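Local coordinates for hypothetical protein HI1011 (Haemophilus influenzae, PDB 1YZY) that catalyses the ATP-dependent phosphorylation of 3-oxo-tetronate to 3-oxo-tetronate 4-phosphate, as a member of the four-carbon acid sugar kinase family, at residues Gly23-Gln28 and Ser39-Ile44; Thr109-Ala114 and Leu216-Ser221; Pro113-Asn118 and Val199-Leu204; Thr164-Tyr169 and Tyr193-Ala198; Val206-Val211 and Ala225-Arg230. All coordinates share one frame; numbering follows the deposited sequence.

From the N terminus, contact 1 comes first and closes a short connection of ten residues between neighbouring parallel strands. Contact 2 then spans about a hundred residues, bringing strand 109-111 of a small parallel sheet beside strand 216-219, which pairs with strand 77-80. Contact 3 sets out from the same stretch, sharing Pro113 and Ala114, and reaches the start of helix 202-210. Contact 4 is enclosed within both of these long loops and pairs strands 164-167 and 193-196; the latter also pairs with strand 109-111. Contact 5 packs helices 202-210 and 221-232 together, its segments alternating with those of contact 2. Leu24 of contact 1 packs on Ala228 of contact 5, where the strand pair meets helix 221-232.

Contact 1 of 5, residues Gly23-Gln28 and Ser39-Ile44; sequences GLSTVQ and SKVDAI
Ser25 and Asp42 face each other where two parallel strands begin, and their polar groups interlock. The backbone amide of Ser25 donates to the carboxylate, with Ser25 N 2.8 Å from Asp42 OD2 and an N-H...O angle of 164°; the oxygen is met on its anti side, the donor lying somewhat out of the carboxylate plane. In return, Asp42 N donates to Ser25 OG over 3.0 Å. The hydroxyl stands between its own backbone N and carbonyl carbon (chi1 55°), a placement that also allows it a weak bond to OD2.

Backbone bonding then takes over. Ala43 N approaches Ser25 O at 2.9 Å, nearly in line with the carbonyl bond, and Val27 N reaches Ala43 O at 3.0 Å. CA-H...O contacts accompany these bonds, Ile44 CA lying 3.2 Å from Val27 O.

Apolar contacts add to the polar ones. Val27 CG2 presses on Val41 CG1 at 3.5 Å, closer than usual for two carbons, the side chains crossing at about a right angle. Leu24 rests CG on Asp42 CB at 3.5 Å, and its far end packs against Ala228 and Leu231 of helix 221-232.

Gly23 is the C-prime residue of the Schellman motif ending helix 9-20, so the chain passes from helix end to strand within a few residues. Strand 369-375 pairs with 26-30 on the side away from 43-47. With one carboxylate oxygen held by an amide and, weakly, a hydroxyl, the Asp42 side chain probably helps fix the alignment in which the strands start, although the residue itself remains exposed.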
# COMPACT_ATOMS: atom_id res chain seq x y z
N GLY A 23 -2.52 15.57 -2.53
CA GLY A 23 -1.69 16.36 -3.43
C GLY A 23 -0.22 16.09 -3.70
O GLY A 23 0.43 16.90 -4.39
N LEU A 24 0.33 14.99 -3.22
CA LEU A 24 1.75 14.70 -3.45
C LEU A 24 2.04 13.67 -4.56
O LEU A 24 1.46 12.60 -4.56
CB LEU A 24 2.38 14.24 -2.13
CG LEU A 24 3.39 15.18 -1.46
CD1 LEU A 24 2.87 16.61 -1.39
CD2 LEU A 24 3.74 14.64 -0.08
N SER A 25 2.90 14.00 -5.52
CA SER A 25 3.23 13.02 -6.56
C SER A 25 4.04 11.91 -5.87
O SER A 25 5.05 12.18 -5.24
CB SER A 25 3.98 13.66 -7.74
OG SER A 25 5.15 14.36 -7.34
N THR A 26 3.58 10.67 -6.01
CA THR A 26 4.21 9.54 -5.33
C THR A 26 4.64 8.34 -6.19
O THR A 26 3.99 7.98 -7.17
CB THR A 26 3.23 9.00 -4.23
OG1 THR A 26 2.84 10.08 -3.36
CG2 THR A 26 3.87 7.89 -3.39
N VAL A 27 5.76 7.73 -5.80
CA VAL A 27 6.28 6.54 -6.47
C VAL A 27 6.48 5.48 -5.39
O VAL A 27 7.17 5.72 -4.39
CB VAL A 27 7.63 6.80 -7.16
CG1 VAL A 27 8.28 5.48 -7.55
CG2 VAL A 27 7.43 7.65 -8.40
N GLN A 28 5.84 4.34 -5.56
CA GLN A 28 5.97 3.25 -4.60
C GLN A 28 6.84 2.12 -5.16
O GLN A 28 6.44 1.40 -6.07
CB GLN A 28 4.60 2.69 -4.23
CG GLN A 28 4.66 1.53 -3.23
CD GLN A 28 3.32 0.87 -3.00
OE1 GLN A 28 2.27 1.44 -3.31
NE2 GLN A 28 3.34 -0.36 -2.48
N SER A 39 12.99 9.71 -12.25
CA SER A 39 11.83 10.58 -12.15
C SER A 39 11.85 11.49 -10.92
O SER A 39 12.35 11.10 -9.86
CB SER A 39 10.56 9.72 -12.16
OG SER A 39 9.48 10.44 -12.72
N LYS A 40 11.32 12.70 -11.08
CA LYS A 40 11.26 13.68 -10.00
C LYS A 40 9.86 13.71 -9.39
O LYS A 40 8.92 14.19 -10.02
CB LYS A 40 11.60 15.07 -10.53
CG LYS A 40 12.82 15.14 -11.45
CD LYS A 40 14.14 14.92 -10.72
CE LYS A 40 14.52 16.12 -9.87
NZ LYS A 40 15.87 15.94 -9.25
N VAL A 41 9.72 13.16 -8.19
CA VAL A 41 8.43 13.13 -7.48
C VAL A 41 8.54 13.77 -6.10
O VAL A 41 9.64 14.07 -5.63
CB VAL A 41 7.86 11.69 -7.34
CG1 VAL A 41 7.50 11.13 -8.70
CG2 VAL A 41 8.85 10.80 -6.61
N ASP A 42 7.39 13.97 -5.45
CA ASP A 42 7.32 14.58 -4.13
C ASP A 42 7.57 13.57 -3.01
O ASP A 42 8.07 13.94 -1.95
CB ASP A 42 5.95 15.22 -3.89
CG ASP A 42 5.62 16.30 -4.89
OD1 ASP A 42 6.54 17.07 -5.27
OD2 ASP A 42 4.44 16.38 -5.29
N ALA A 43 7.17 12.33 -3.24
CA ALA A 43 7.34 11.27 -2.24
C ALA A 43 7.65 9.90 -2.86
O ALA A 43 7.15 9.55 -3.93
CB ALA A 43 6.07 11.17 -1.38
N ILE A 44 8.52 9.15 -2.20
CA ILE A 44 8.86 7.81 -2.66
C ILE A 44 8.66 6.88 -1.48
O ILE A 44 9.22 7.12 -0.41
CB ILE A 44 10.32 7.70 -3.13
CG1 ILE A 44 10.60 8.71 -4.24
CG2 ILE A 44 10.59 6.29 -3.65
CD1 ILE A 44 12.06 8.82 -4.62

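Contact 2 of 5, residues Thr109-Ala114 and Leu216-Ser221; sequences TVITPA and LVTGGS
Thr109 hydrogen-bonds to Leu216 through its side chain: OG1, anti to the backbone N (chi1 -170°), donates to Leu216 O over 2.8 Å from above the carbonyl plane. At Val110 the carbonyl is the acceptor. Thr218 OG1 lies 2.7 Å from Val110 O, in the carbonyl plane and on a lone pair, while Thr218 N adds a weak bond to the same oxygen. The side chain of Val110 lies beside that of Val217, CG2 to CB 4.1 Å, both pointing the same way. Ile111 sets CG1 3.7 Å from Thr218 OG1, an oxygen also hydrogen-bonded to Tyr81 OH. Next, Thr112 O accepts from Gly220 N at 3.0 Å and lies equally close, 3.0 Å, to the bare CA of Gly219. Pro113 approaches with its backbone, CA 3.7 Å from Gly220 N, and past it a water links Ala114 O to Ser221 N by weak bonds.

The strands run within 9° of parallel, but 109-111 belongs to a small parallel sheet while 216-219 pairs with strand 77-80. Threonine hydroxyls supply bonds that regular strand pairing would draw from backbone amides: Leu216 O and Val110 O lean on side chains, whereas Thr112 O keeps a backbone N-H.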
# COMPACT_ATOMS: atom_id res chain seq x y z
N THR A 109 12.26 11.72 17.89
CA THR A 109 11.26 11.52 16.85
C THR A 109 9.91 11.28 17.52
O THR A 109 9.85 11.17 18.74
CB THR A 109 11.62 10.30 15.93
OG1 THR A 109 10.75 10.27 14.78
CG2 THR A 109 11.48 8.97 16.68
N VAL A 110 8.83 11.25 16.73
CA VAL A 110 7.48 11.01 17.25
C VAL A 110 6.93 9.63 16.87
O VAL A 110 7.37 9.01 15.91
CB VAL A 110 6.47 12.09 16.76
CG1 VAL A 110 6.98 13.47 17.11
CG2 VAL A 110 6.23 11.96 15.26
N ILE A 111 5.93 9.19 17.63
CA ILE A 111 5.30 7.90 17.41
C ILE A 111 3.80 8.11 17.37
O ILE A 111 3.23 8.66 18.31
CB ILE A 111 5.66 6.93 18.56
CG1 ILE A 111 7.15 6.58 18.51
CG2 ILE A 111 4.76 5.70 18.56
CD1 ILE A 111 7.59 5.74 19.67
N THR A 112 3.15 7.69 16.29
CA THR A 112 1.71 7.84 16.19
C THR A 112 1.01 6.99 15.15
O THR A 112 1.06 7.27 13.96
CB THR A 112 1.27 9.32 16.01
OG1 THR A 112 -0.15 9.39 15.83
CG2 THR A 112 1.97 9.97 14.83
N PRO A 113 0.44 5.85 15.58
CA PRO A 113 -0.29 4.95 14.68
C PRO A 113 -1.77 5.31 14.57
O PRO A 113 -2.62 4.46 14.30
CB PRO A 113 -0.28 3.64 15.47
CG PRO A 113 -0.19 4.07 16.90
CD PRO A 113 0.83 5.15 16.81
N ALA A 114 -2.07 6.58 14.76
CA ALA A 114 -3.41 7.17 14.83
C ALA A 114 -3.98 7.77 13.55
O ALA A 114 -3.29 8.37 12.74
CB ALA A 114 -3.65 8.13 16.00
N LEU A 216 13.21 12.90 10.80
CA LEU A 216 12.52 11.61 10.86
C LEU A 216 11.25 11.60 11.72
O LEU A 216 11.21 12.17 12.81
CB LEU A 216 13.48 10.55 11.41
CG LEU A 216 12.86 9.19 11.74
CD1 LEU A 216 12.45 8.49 10.44
CD2 LEU A 216 13.82 8.34 12.53
N VAL A 217 10.20 10.95 11.21
CA VAL A 217 8.96 10.81 11.94
C VAL A 217 8.48 9.37 11.74
O VAL A 217 8.87 8.71 10.78
CB VAL A 217 7.86 11.82 11.48
CG1 VAL A 217 8.37 13.26 11.57
CG2 VAL A 217 7.41 11.52 10.08
N THR A 218 7.66 8.87 12.66
CA THR A 218 7.14 7.50 12.57
C THR A 218 5.63 7.46 12.83
O THR A 218 5.06 8.39 13.42
CB THR A 218 7.86 6.52 13.55
OG1 THR A 218 7.25 6.57 14.85
CG2 THR A 218 9.34 6.85 13.69
N GLY A 219 4.96 6.44 12.30
CA GLY A 219 3.53 6.32 12.51
C GLY A 219 2.82 5.47 11.49
O GLY A 219 3.45 4.72 10.75
N GLY A 220 1.49 5.53 11.51
CA GLY A 220 0.70 4.79 10.54
C GLY A 220 0.48 5.67 9.32
O GLY A 220 1.40 6.37 8.89
N SER A 221 -0.71 5.64 8.75
CA SER A 221 -0.99 6.48 7.58
C SER A 221 -1.55 7.85 7.97
O SER A 221 -1.44 8.80 7.20
CB SER A 221 -1.98 5.78 6.66
OG SER A 221 -1.45 4.56 6.17
O HOH W 1 -2.83 5.62 10.92

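Contact 3 of 5, residues Pro113-Asn118 and Val199-Leu204; sequences PALPVN and VDNSQL
Pro116 and Asn201 lie at the tightly packed centre of this contact. The proline ring sets Pro116 CD 3.5 Å from Asn201 OD1 and Pro116 CG 3.6 Å from Asp200 C. The Asn201 amide oxygen is held by the next residue of the 3-10 turn: Val117 N donates to Asn201 OD1 over 2.8 Å, nearly in line with the side-chain C=O, although the N-H itself is bent (135°). Val117 is exposed yet firmly placed, its CB also lying 3.2 Å from Asn201 OD1. Leu204 closes the inner side. Its CD1 meets Pro116 CD tip to tip at 3.7 Å, comes within 3.4 Å of Ala114 O, and touches Leu115 CD1 at 3.9 Å, the two leucines crossing at about a right angle.

The side formed by Val199 and Asp200 is looser. The Asp200 side chain turns from the proline to its own helix, where OD1 accepts from Ser202 N, a capping bond, and from Ser202 OG at 2.8 Å. Two donors thus grip one carboxylate oxygen, and the negative group sits near the helix's N-terminal end, where it would be expected to interact favourably with the helix dipole.

Around this centre, Pro116 also packs on Thr121 of strand 120-123, and Leu115 reaches Phe18 of helix 9-20. Asn201 bonds the loop after strand 109-111 through OD1 and Tyr226 OH of helix 221-232 through ND2.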
# COMPACT_ATOMS: atom_id res chain seq x y z
N PRO A 113 0.44 5.85 15.58
CA PRO A 113 -0.29 4.95 14.68
C PRO A 113 -1.77 5.31 14.57
O PRO A 113 -2.62 4.46 14.30
CB PRO A 113 -0.28 3.64 15.47
CG PRO A 113 -0.19 4.07 16.90
CD PRO A 113 0.83 5.15 16.81
N ALA A 114 -2.07 6.58 14.76
CA ALA A 114 -3.41 7.17 14.83
C ALA A 114 -3.98 7.77 13.55
O ALA A 114 -3.29 8.37 12.74
CB ALA A 114 -3.65 8.13 16.00
N LEU A 115 -5.30 7.62 13.45
CA LEU A 115 -6.16 8.15 12.39
C LEU A 115 -7.58 8.01 12.92
O LEU A 115 -8.33 7.08 12.59
CB LEU A 115 -6.00 7.39 11.08
CG LEU A 115 -6.80 8.00 9.92
CD1 LEU A 115 -6.58 9.51 9.86
CD2 LEU A 115 -6.39 7.35 8.61
N PRO A 116 -7.99 8.89 13.84
CA PRO A 116 -9.28 8.88 14.51
C PRO A 116 -10.50 8.65 13.65
O PRO A 116 -11.45 8.02 14.09
CB PRO A 116 -9.32 10.26 15.18
CG PRO A 116 -7.89 10.49 15.50
CD PRO A 116 -7.24 10.11 14.20
N VAL A 117 -10.48 9.19 12.43
CA VAL A 117 -11.63 9.02 11.54
C VAL A 117 -11.80 7.55 11.16
O VAL A 117 -12.92 7.07 10.96
CB VAL A 117 -11.51 9.92 10.28
CG1 VAL A 117 -10.51 9.35 9.28
CG2 VAL A 117 -12.89 10.14 9.66
N ASN A 118 -10.68 6.83 11.12
CA ASN A 118 -10.70 5.42 10.79
C ASN A 118 -10.58 4.52 12.01
O ASN A 118 -10.04 3.41 11.95
CB ASN A 118 -9.63 5.10 9.74
CG ASN A 118 -9.99 5.66 8.36
OD1 ASN A 118 -11.18 5.81 8.03
ND2 ASN A 118 -8.98 5.96 7.56
N VAL A 199 -7.56 12.02 19.49
CA VAL A 199 -8.87 11.38 19.56
C VAL A 199 -9.76 11.95 18.46
O VAL A 199 -10.87 11.47 18.21
CB VAL A 199 -9.54 11.62 20.93
CG1 VAL A 199 -8.87 10.78 21.99
CG2 VAL A 199 -9.49 13.10 21.31
N ASP A 200 -9.21 12.95 17.77
CA ASP A 200 -9.87 13.65 16.68
C ASP A 200 -8.81 13.96 15.61
O ASP A 200 -7.65 14.22 15.94
CB ASP A 200 -10.47 14.95 17.22
CG ASP A 200 -11.14 15.76 16.16
OD1 ASP A 200 -10.52 16.72 15.67
OD2 ASP A 200 -12.29 15.42 15.80
N ASN A 201 -9.21 13.96 14.35
CA ASN A 201 -8.28 14.21 13.24
C ASN A 201 -7.53 15.52 13.23
O ASN A 201 -6.45 15.60 12.65
CB ASN A 201 -9.01 14.02 11.90
CG ASN A 201 -8.90 12.64 11.27
OD1 ASN A 201 -9.28 11.64 11.87
ND2 ASN A 201 -8.37 12.58 10.05
N SER A 202 -8.10 16.57 13.82
CA SER A 202 -7.40 17.84 13.84
C SER A 202 -6.09 17.75 14.63
O SER A 202 -5.18 18.56 14.42
CB SER A 202 -8.28 18.97 14.38
OG SER A 202 -8.59 18.81 15.76
N GLN A 203 -5.99 16.77 15.52
CA GLN A 203 -4.77 16.58 16.31
C GLN A 203 -3.60 16.15 15.42
O GLN A 203 -2.44 16.39 15.76
CB GLN A 203 -4.98 15.54 17.42
CG GLN A 203 -5.50 16.10 18.73
CD GLN A 203 -7.01 16.06 18.84
OE1 GLN A 203 -7.68 17.07 18.62
NE2 GLN A 203 -7.55 14.91 19.22
N LEU A 204 -3.89 15.45 14.32
CA LEU A 204 -2.86 15.00 13.38
C LEU A 204 -2.43 16.16 12.51
O LEU A 204 -1.28 16.23 12.05
CB LEU A 204 -3.37 13.84 12.51
CG LEU A 204 -3.69 12.55 13.27
CD1 LEU A 204 -4.44 11.59 12.38
CD2 LEU A 204 -2.39 11.92 13.81

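Contact 4 of 5, residues Thr164-Tyr169 and Tyr193-Ala198; sequences TGLVAY and YAVVDA
Thr164 meets Tyr193 because chi1 of -42° holds OG1 anti to the carbonyl carbon, at the edge of the tyrosine ring and near its plane, 3.3 Å from Tyr193 CD1. That hydroxyl is hydrogen-bonded to Asp157, and the tyrosine OH to Asp98. At the far end, Asp197 has CG anti to its carbonyl carbon (chi1 -82°), which places CG toward the start of the next helix. Its OD2 accepts from Tyr169 N at 3.1 Å, on the anti side and well out of the carboxylate plane, just past the N-cap residue Ala168. Amides of Asn124 and Gly125 also bond to this carboxylate, so it links the start of helix 169-172 to the turn after strand 120-123.

Between these ends the strands pair in parallel. Gly165 N to Tyr193 O is 2.8 Å and almost straight, Val195 N reaches Gly165 O at 3.0 Å, and Val167 N meets Val195 O nearly in line with the carbonyl. A weak bond from Asp197 N to Val167 O ends the series.

On the face of Thr164 and Val195, Thr164 CG2 touches Val195 CG2 at 3.7 Å, beneath helix 152-159. On the other, Val167 and Val196 lie side by side, CG2 to CG2 4.0 Å, with Val167 packed against helix 176-188. Two adjacent parallel strands connected through helices 169-172 and 176-188 form a beta-alpha-beta crossover, here within the three-strand parallel sheet of the sugar-binding N-terminal domain.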
# COMPACT_ATOMS: atom_id res chain seq x y z
N THR A 164 10.49 6.49 26.02
CA THR A 164 9.34 7.10 25.34
C THR A 164 8.48 8.05 26.21
O THR A 164 8.03 7.67 27.29
CB THR A 164 8.44 5.99 24.75
OG1 THR A 164 9.25 4.98 24.15
CG2 THR A 164 7.50 6.56 23.70
N GLY A 165 8.26 9.26 25.70
CA GLY A 165 7.45 10.25 26.40
C GLY A 165 6.05 10.41 25.83
O GLY A 165 5.63 9.60 25.01
N LEU A 166 5.33 11.42 26.30
CA LEU A 166 3.96 11.69 25.81
C LEU A 166 3.66 13.20 25.82
O LEU A 166 4.04 13.98 26.69
CB LEU A 166 2.92 10.98 26.69
CG LEU A 166 1.46 11.32 26.39
CD1 LEU A 166 1.03 10.65 25.11
CD2 LEU A 166 0.56 10.87 27.52
N VAL A 167 2.96 13.57 24.75
CA VAL A 167 2.40 14.89 24.44
C VAL A 167 0.92 14.71 24.60
O VAL A 167 0.30 14.31 23.62
CB VAL A 167 2.73 15.46 23.04
CG1 VAL A 167 2.16 16.89 22.91
CG2 VAL A 167 4.26 15.46 22.80
N ALA A 168 0.33 14.93 25.78
CA ALA A 168 -1.08 14.69 25.95
C ALA A 168 -2.05 15.55 25.15
O ALA A 168 -1.70 16.64 24.68
CB ALA A 168 -1.38 14.77 27.44
N TYR A 169 -3.26 15.03 25.00
CA TYR A 169 -4.36 15.68 24.30
C TYR A 169 -4.47 17.16 24.68
O TYR A 169 -4.48 18.04 23.81
CB TYR A 169 -5.66 14.95 24.64
CG TYR A 169 -6.93 15.67 24.25
CD1 TYR A 169 -7.39 15.64 22.92
CD2 TYR A 169 -7.68 16.38 25.19
CE1 TYR A 169 -8.56 16.31 22.56
CE2 TYR A 169 -8.85 17.04 24.83
CZ TYR A 169 -9.29 17.00 23.51
OH TYR A 169 -10.46 17.63 23.16
N TYR A 193 11.91 9.37 22.06
CA TYR A 193 10.69 9.31 21.24
C TYR A 193 9.53 9.90 22.03
O TYR A 193 9.53 9.89 23.27
CB TYR A 193 10.32 7.88 20.86
CG TYR A 193 11.44 6.88 20.96
CD1 TYR A 193 11.56 6.06 22.08
CD2 TYR A 193 12.41 6.78 19.95
CE1 TYR A 193 12.61 5.16 22.21
CE2 TYR A 193 13.47 5.89 20.06
CZ TYR A 193 13.56 5.08 21.19
OH TYR A 193 14.61 4.21 21.31
N ALA A 194 8.50 10.33 21.31
CA ALA A 194 7.33 10.92 21.92
C ALA A 194 6.03 10.49 21.27
O ALA A 194 5.82 10.74 20.09
CB ALA A 194 7.43 12.44 21.87
N VAL A 195 5.19 9.83 22.05
CA VAL A 195 3.86 9.41 21.60
C VAL A 195 3.03 10.70 21.65
O VAL A 195 3.27 11.58 22.49
CB VAL A 195 3.24 8.35 22.56
CG1 VAL A 195 1.79 8.04 22.18
CG2 VAL A 195 4.07 7.08 22.53
N VAL A 196 2.10 10.86 20.72
CA VAL A 196 1.26 12.05 20.69
C VAL A 196 -0.19 11.61 20.54
O VAL A 196 -0.54 10.80 19.69
CB VAL A 196 1.65 13.01 19.54
CG1 VAL A 196 0.84 14.30 19.62
CG2 VAL A 196 3.14 13.35 19.59
N ASP A 197 -1.03 12.11 21.45
CA ASP A 197 -2.45 11.80 21.46
C ASP A 197 -3.19 12.31 20.22
O ASP A 197 -2.72 13.22 19.52
CB ASP A 197 -3.10 12.40 22.70
CG ASP A 197 -2.92 11.54 23.94
OD1 ASP A 197 -2.26 10.49 23.86
OD2 ASP A 197 -3.47 11.92 24.99
N ALA A 198 -4.37 11.76 19.99
CA ALA A 198 -5.22 12.16 18.88
C ALA A 198 -6.52 11.39 18.94
O ALA A 198 -6.57 10.21 18.59
CB ALA A 198 -4.53 11.91 17.54

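Contact 5 of 5, residues Val206-Val211 and Ala225-Arg230; sequences VLAEAV and AYMAAR
Arg230 reaches across to Glu209 from the neighbouring helix. Its CB points toward helix 202-210, and chi1 of -166° sets CG anti to the backbone N. CD is the first atom to make close contact, 3.7 Å from Glu209 CA and 3.8 Å from Glu209 CG, with the two side chains crossing at about a right angle. A bend at chi3 places NE near Ala208 O. The two are bridged by a water at the edge of the guanidinium, in its plane, which donates to Ala208 O over 2.9 Å and accepts from Arg230 NE over 3.1 Å. At the tip, NH1 is 4.5 Å from Glu209 OE2, a proximity of charges and not a salt bridge.

The helices belong to a helix-strand-helix succession: 202-210 leads into strand 216-219, which leads into 221-232. They cross at -66°, with Val217 of the strand touching Val211 of one and Met227 of the other. Deeper in the interface the small side chain of Ala208 lets the backbones come near, its CB lying 3.6 Å from Tyr226 O and 3.8 Å from Tyr226 CB. About one turn further along, Val211 CG2 meets the terminal methyl of the bent Met227, CE, at 4.1 Å.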
# COMPACT_ATOMS: atom_id res chain seq x y z
N VAL A 206 -2.35 19.23 13.61
CA VAL A 206 -1.49 20.03 14.49
C VAL A 206 -0.09 19.41 14.51
O VAL A 206 0.91 20.12 14.37
CB VAL A 206 -2.06 20.06 15.94
CG1 VAL A 206 -1.04 20.65 16.91
CG2 VAL A 206 -3.35 20.86 15.98
N LEU A 207 -0.02 18.10 14.75
CA LEU A 207 1.24 17.37 14.79
C LEU A 207 1.99 17.53 13.47
O LEU A 207 3.18 17.81 13.45
CB LEU A 207 1.00 15.88 15.08
CG LEU A 207 2.27 15.03 15.25
CD1 LEU A 207 3.19 15.65 16.29
CD2 LEU A 207 1.91 13.61 15.65
N ALA A 208 1.27 17.36 12.36
CA ALA A 208 1.84 17.50 11.02
C ALA A 208 2.62 18.80 10.90
O ALA A 208 3.71 18.84 10.31
CB ALA A 208 0.74 17.45 9.97
N GLU A 209 2.03 19.87 11.43
CA GLU A 209 2.64 21.19 11.40
C GLU A 209 3.83 21.25 12.36
O GLU A 209 4.84 21.88 12.06
CB GLU A 209 1.58 22.23 11.79
CG GLU A 209 1.56 23.46 10.90
CD GLU A 209 2.26 24.65 11.51
OE1 GLU A 209 1.68 25.28 12.42
OE2 GLU A 209 3.40 24.96 11.08
N ALA A 210 3.68 20.61 13.51
CA ALA A 210 4.74 20.58 14.52
C ALA A 210 6.00 19.83 14.05
O ALA A 210 7.13 20.27 14.32
CB ALA A 210 4.20 19.97 15.82
N VAL A 211 5.81 18.71 13.35
CA VAL A 211 6.92 17.91 12.85
C VAL A 211 7.40 18.31 11.44
O VAL A 211 8.07 17.53 10.77
CB VAL A 211 6.57 16.40 12.84
CG1 VAL A 211 6.30 15.91 14.26
CG2 VAL A 211 5.37 16.14 11.96
N ALA A 225 -0.61 11.36 5.96
CA ALA A 225 -1.68 12.01 5.19
C ALA A 225 -1.73 13.51 5.45
O ALA A 225 -1.84 14.31 4.51
CB ALA A 225 -3.01 11.39 5.55
N TYR A 226 -1.68 13.89 6.72
CA TYR A 226 -1.71 15.30 7.08
C TYR A 226 -0.44 16.03 6.74
O TYR A 226 -0.46 17.25 6.56
CB TYR A 226 -2.12 15.47 8.54
CG TYR A 226 -3.62 15.37 8.69
CD1 TYR A 226 -4.23 14.16 9.00
CD2 TYR A 226 -4.44 16.45 8.39
CE1 TYR A 226 -5.62 14.03 9.01
CE2 TYR A 226 -5.82 16.33 8.39
CZ TYR A 226 -6.41 15.12 8.70
OH TYR A 226 -7.78 15.00 8.69
N MET A 227 0.66 15.29 6.65
CA MET A 227 1.94 15.88 6.26
C MET A 227 1.90 16.19 4.76
O MET A 227 2.52 17.14 4.29
CB MET A 227 3.09 14.92 6.56
CG MET A 227 3.30 14.67 8.04
SD MET A 227 4.73 13.66 8.33
CE MET A 227 6.03 14.86 8.11
N ALA A 228 1.23 15.33 4.00
CA ALA A 228 1.07 15.51 2.56
C ALA A 228 0.15 16.72 2.34
O ALA A 228 0.45 17.60 1.53
CB ALA A 228 0.45 14.27 1.95
N ALA A 229 -0.96 16.77 3.08
CA ALA A 229 -1.91 17.87 2.97
C ALA A 229 -1.26 19.21 3.30
O ALA A 229 -1.61 20.23 2.71
CB ALA A 229 -3.13 17.64 3.86
N ARG A 230 -0.35 19.23 4.27
CA ARG A 230 0.31 20.49 4.62
C ARG A 230 1.28 20.89 3.51
O ARG A 230 1.28 22.04 3.06
CB ARG A 230 1.07 20.38 5.95
CG ARG A 230 1.48 21.75 6.52
CD ARG A 230 2.44 21.64 7.70
NE ARG A 230 3.77 21.23 7.27
CZ ARG A 230 4.75 22.06 6.95
NH1 ARG A 230 4.57 23.38 7.02
NH2 ARG A 230 5.91 21.58 6.52
O HOH W 2 4.71 18.31 7.64